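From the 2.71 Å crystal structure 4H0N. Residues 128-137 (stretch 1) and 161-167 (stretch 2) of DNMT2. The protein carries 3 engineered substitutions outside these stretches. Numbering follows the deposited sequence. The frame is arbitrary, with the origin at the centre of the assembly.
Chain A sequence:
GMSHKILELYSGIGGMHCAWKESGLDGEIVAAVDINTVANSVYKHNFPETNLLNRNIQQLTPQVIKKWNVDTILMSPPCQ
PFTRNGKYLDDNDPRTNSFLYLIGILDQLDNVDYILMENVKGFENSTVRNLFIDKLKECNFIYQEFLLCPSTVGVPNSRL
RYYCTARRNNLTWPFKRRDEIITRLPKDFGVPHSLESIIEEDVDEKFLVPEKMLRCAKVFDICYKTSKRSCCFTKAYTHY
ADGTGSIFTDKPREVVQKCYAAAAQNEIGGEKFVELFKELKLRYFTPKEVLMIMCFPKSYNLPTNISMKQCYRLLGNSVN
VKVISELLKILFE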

# COMPACT_ATOMS: atom_id res chain seq x y z
N VAL A 128 5.63 0.36 19.75
CA VAL A 128 4.21 0.49 19.49
C VAL A 128 3.58 -0.88 19.23
O VAL A 128 2.51 -1.19 19.76
CB VAL A 128 3.94 1.39 18.28
CG1 VAL A 128 2.45 1.38 17.93
CG2 VAL A 128 4.43 2.81 18.56
N ARG A 129 4.26 -1.69 18.43
CA ARG A 129 3.77 -3.03 18.12
C ARG A 129 3.63 -3.85 19.39
O ARG A 129 2.60 -4.50 19.60
CB ARG A 129 4.69 -3.73 17.12
CG ARG A 129 4.34 -5.18 16.84
CD ARG A 129 5.29 -6.11 17.58
NE ARG A 129 4.76 -7.47 17.66
CZ ARG A 129 5.12 -8.36 18.58
NH1 ARG A 129 6.02 -8.04 19.50
NH2 ARG A 129 4.58 -9.57 18.58
N ASN A 130 4.64 -3.81 20.25
CA ASN A 130 4.59 -4.55 21.50
C ASN A 130 3.41 -4.14 22.37
O ASN A 130 2.78 -4.97 23.01
CB ASN A 130 5.90 -4.41 22.28
CG ASN A 130 7.07 -5.09 21.60
OD1 ASN A 130 6.88 -5.88 20.66
ND2 ASN A 130 8.27 -4.80 22.06
N LEU A 131 3.11 -2.85 22.37
CA LEU A 131 1.98 -2.33 23.12
C LEU A 131 0.69 -2.77 22.47
O LEU A 131 -0.25 -3.19 23.15
CB LEU A 131 2.00 -0.81 23.16
CG LEU A 131 1.02 -0.20 24.16
CD1 LEU A 131 1.52 -0.46 25.57
CD2 LEU A 131 0.83 1.28 23.91
N PHE A 132 0.64 -2.67 21.15
CA PHE A 132 -0.56 -2.98 20.40
C PHE A 132 -0.98 -4.44 20.56
O PHE A 132 -2.16 -4.73 20.74
CB PHE A 132 -0.37 -2.65 18.92
CG PHE A 132 -1.38 -3.29 18.03
CD1 PHE A 132 -2.68 -2.82 17.99
CD2 PHE A 132 -1.04 -4.38 17.25
CE1 PHE A 132 -3.62 -3.41 17.17
CE2 PHE A 132 -1.97 -4.98 16.43
CZ PHE A 132 -3.26 -4.50 16.39
N ILE A 133 -0.02 -5.34 20.49
CA ILE A 133 -0.28 -6.76 20.68
C ILE A 133 -0.75 -7.01 22.11
O ILE A 133 -1.66 -7.80 22.36
CB ILE A 133 0.99 -7.60 20.41
CG1 ILE A 133 1.33 -7.59 18.91
CG2 ILE A 133 0.84 -9.02 20.94
CD1 ILE A 133 0.16 -7.89 18.00
N ASP A 134 -0.11 -6.30 23.03
CA ASP A 134 -0.43 -6.40 24.45
C ASP A 134 -1.87 -5.98 24.74
O ASP A 134 -2.51 -6.53 25.63
CB ASP A 134 0.53 -5.52 25.24
CG ASP A 134 0.32 -5.64 26.73
OD1 ASP A 134 1.03 -6.47 27.34
OD2 ASP A 134 -0.54 -4.92 27.27
N LYS A 135 -2.36 -5.00 23.99
CA LYS A 135 -3.73 -4.55 24.16
C LYS A 135 -4.70 -5.57 23.58
O LYS A 135 -5.82 -5.71 24.07
CB LYS A 135 -3.96 -3.18 23.52
CG LYS A 135 -5.24 -2.49 23.99
CD LYS A 135 -5.20 -2.30 25.50
CE LYS A 135 -6.57 -2.01 26.09
NZ LYS A 135 -7.08 -0.66 25.76
N LEU A 136 -4.27 -6.28 22.55
CA LEU A 136 -5.09 -7.34 21.97
C LEU A 136 -5.34 -8.48 22.98
O LEU A 136 -6.49 -8.87 23.22
CB LEU A 136 -4.46 -7.91 20.70
CG LEU A 136 -4.36 -6.99 19.47
CD1 LEU A 136 -3.75 -7.75 18.30
CD2 LEU A 136 -5.71 -6.42 19.09
N LYS A 137 -4.27 -8.99 23.57
CA LYS A 137 -4.36 -10.06 24.55
C LYS A 137 -5.27 -9.67 25.71
O LYS A 137 -6.05 -10.48 26.20
CB LYS A 137 -2.98 -10.41 25.11
CG LYS A 137 -2.04 -11.11 24.14
CD LYS A 137 -0.65 -11.21 24.76
CE LYS A 137 0.01 -12.55 24.46
NZ LYS A 137 0.13 -12.80 22.99
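Stretch 2 (161-167) RYYCTAR

A strand can lie along a helix with only side chains between them, and this pair from DNMT2 is a compact example. At its apolar centre stands Cys164, whose sulfur enters a pocket lined by three residues of the helix. Cys164 SG lies 3.8 Å from Phe132 CE2, 4.1 Å from Leu136 CD1 and 4.2 Å from Ile133 CD1. These distances are those of ordinary van der Waals packing, and the small thiol side chain, with chi1 in the t rotamer, is enough to reach all three partners. Toward Phe132 the approach is made at the ring edge: the sulfur of Cys164 is 5.2 Å from the centroid of the Phe132 ring and 82° off the ring normal, so it sits near the ring plane rather than over the aromatic face.

The backbones set the frame for this packing. Residues 128-137 are helical throughout, with hydrogen bonds from the amides of Phe132 to Lys137 to the carbonyls four residues earlier, such as Phe132 N to Val128 O at 2.8 Å and Ile133 N to Arg129 O at 2.9 Å. Residues 161-167 are an extended strand. The two run in nearly the same direction, their axes inclined by 21° and approaching to 10.2 Å, a spacing that leaves room for side chains but brings no backbone hydrogen bond between them. Along the strand, alternate residues Tyr162, Cys164 and Ala166 direct their CA-to-CB bonds toward the helix, whereas Thr165 and Arg167 point away. On the helix, Arg129, Phe132 and Leu136 point toward the strand, a spacing of three and four residues that keeps them on one face. Ile133 starts out sideways, but its m, m conformation brings the end of the side chain nearer.

From the cysteine, the contact continues in the C-terminal direction of both elements. Leu136 CD1 packs 3.7 Å from Ala166 CB, so this one methyl group touches both Cys164 and Ala166. Here the backbones are in register, with Leu136 CA and Ala166 CA 7.6 Å apart, the nearest CA pair across the two stretches.

In the other direction the contact becomes more polar. Tyr162, in the t rotamer, meets the helix through its hydroxyl: Tyr162 OH is 4.1 Å from Ile133 CD1 and also 4.1 Å from Arg129 CG. Neither approach is a hydrogen bond, since both partners are carbon atoms; the hydroxyl is satisfied elsewhere in the structure. Arg129 thus offers the aliphatic part of its side chain to the tyrosine, while its guanidinium group turns to other partners, among them its helix neighbour, with Arg129 NH1 donating to Asn130 OD1 at 2.6 Å. The whole contact buries 207 Å², counting both sides, and illustrates the principle: helix and strand meet through side-chain packing, without a hydrogen bond between them.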

# COMPACT_ATOMS: atom_id res chain seq x y z
N ARG A 161 5.56 -5.68 3.74
CA ARG A 161 4.74 -5.00 4.72
C ARG A 161 4.42 -5.90 5.91
O ARG A 161 4.42 -7.13 5.80
CB ARG A 161 3.42 -4.55 4.08
CG ARG A 161 3.57 -3.49 3.01
CD ARG A 161 4.18 -2.24 3.60
NE ARG A 161 3.87 -1.05 2.82
CZ ARG A 161 4.65 -0.56 1.86
NH1 ARG A 161 5.79 -1.17 1.56
NH2 ARG A 161 4.29 0.53 1.21
N TYR A 162 4.16 -5.27 7.05
CA TYR A 162 3.71 -5.97 8.24
C TYR A 162 2.20 -6.10 8.21
O TYR A 162 1.50 -5.17 7.80
CB TYR A 162 4.13 -5.19 9.49
CG TYR A 162 3.47 -5.65 10.77
CD1 TYR A 162 4.07 -6.61 11.57
CD2 TYR A 162 2.26 -5.11 11.18
CE1 TYR A 162 3.47 -7.03 12.75
CE2 TYR A 162 1.65 -5.53 12.34
CZ TYR A 162 2.26 -6.48 13.13
OH TYR A 162 1.65 -6.89 14.29
N TYR A 163 1.69 -7.24 8.65
CA TYR A 163 0.25 -7.43 8.78
C TYR A 163 -0.11 -8.11 10.08
O TYR A 163 0.63 -8.96 10.59
CB TYR A 163 -0.31 -8.25 7.63
CG TYR A 163 -0.15 -7.60 6.28
CD1 TYR A 163 -1.10 -6.71 5.81
CD2 TYR A 163 0.95 -7.89 5.48
CE1 TYR A 163 -0.96 -6.11 4.57
CE2 TYR A 163 1.10 -7.29 4.24
CZ TYR A 163 0.14 -6.41 3.79
OH TYR A 163 0.28 -5.82 2.56
N CYS A 164 -1.26 -7.74 10.62
CA CYS A 164 -1.80 -8.41 11.79
C CYS A 164 -3.29 -8.70 11.58
O CYS A 164 -4.08 -7.78 11.36
CB CYS A 164 -1.60 -7.55 13.04
SG CYS A 164 -2.23 -8.31 14.55
N THR A 165 -3.65 -9.97 11.61
CA THR A 165 -5.06 -10.35 11.59
C THR A 165 -5.49 -10.70 13.01
O THR A 165 -5.13 -11.75 13.54
CB THR A 165 -5.33 -11.54 10.64
OG1 THR A 165 -4.35 -12.56 10.86
CG2 THR A 165 -5.25 -11.08 9.19
N ALA A 166 -6.23 -9.79 13.64
CA ALA A 166 -6.64 -9.95 15.03
C ALA A 166 -8.12 -10.28 15.10
O ALA A 166 -8.92 -9.76 14.32
CB ALA A 166 -6.32 -8.71 15.83
N ARG A 167 -8.48 -11.12 16.06
CA ARG A 167 -9.80 -11.74 16.07
C ARG A 167 -10.22 -12.07 17.51
O ARG A 167 -9.38 -12.42 18.34
CB ARG A 167 -9.72 -13.01 15.24
CG ARG A 167 -11.02 -13.56 14.77
CD ARG A 167 -10.78 -14.89 14.12
NE ARG A 167 -11.85 -15.84 14.42
CZ ARG A 167 -12.71 -16.30 13.52
NH1 ARG A 167 -12.62 -15.91 12.25
NH2 ARG A 167 -13.65 -17.15 13.89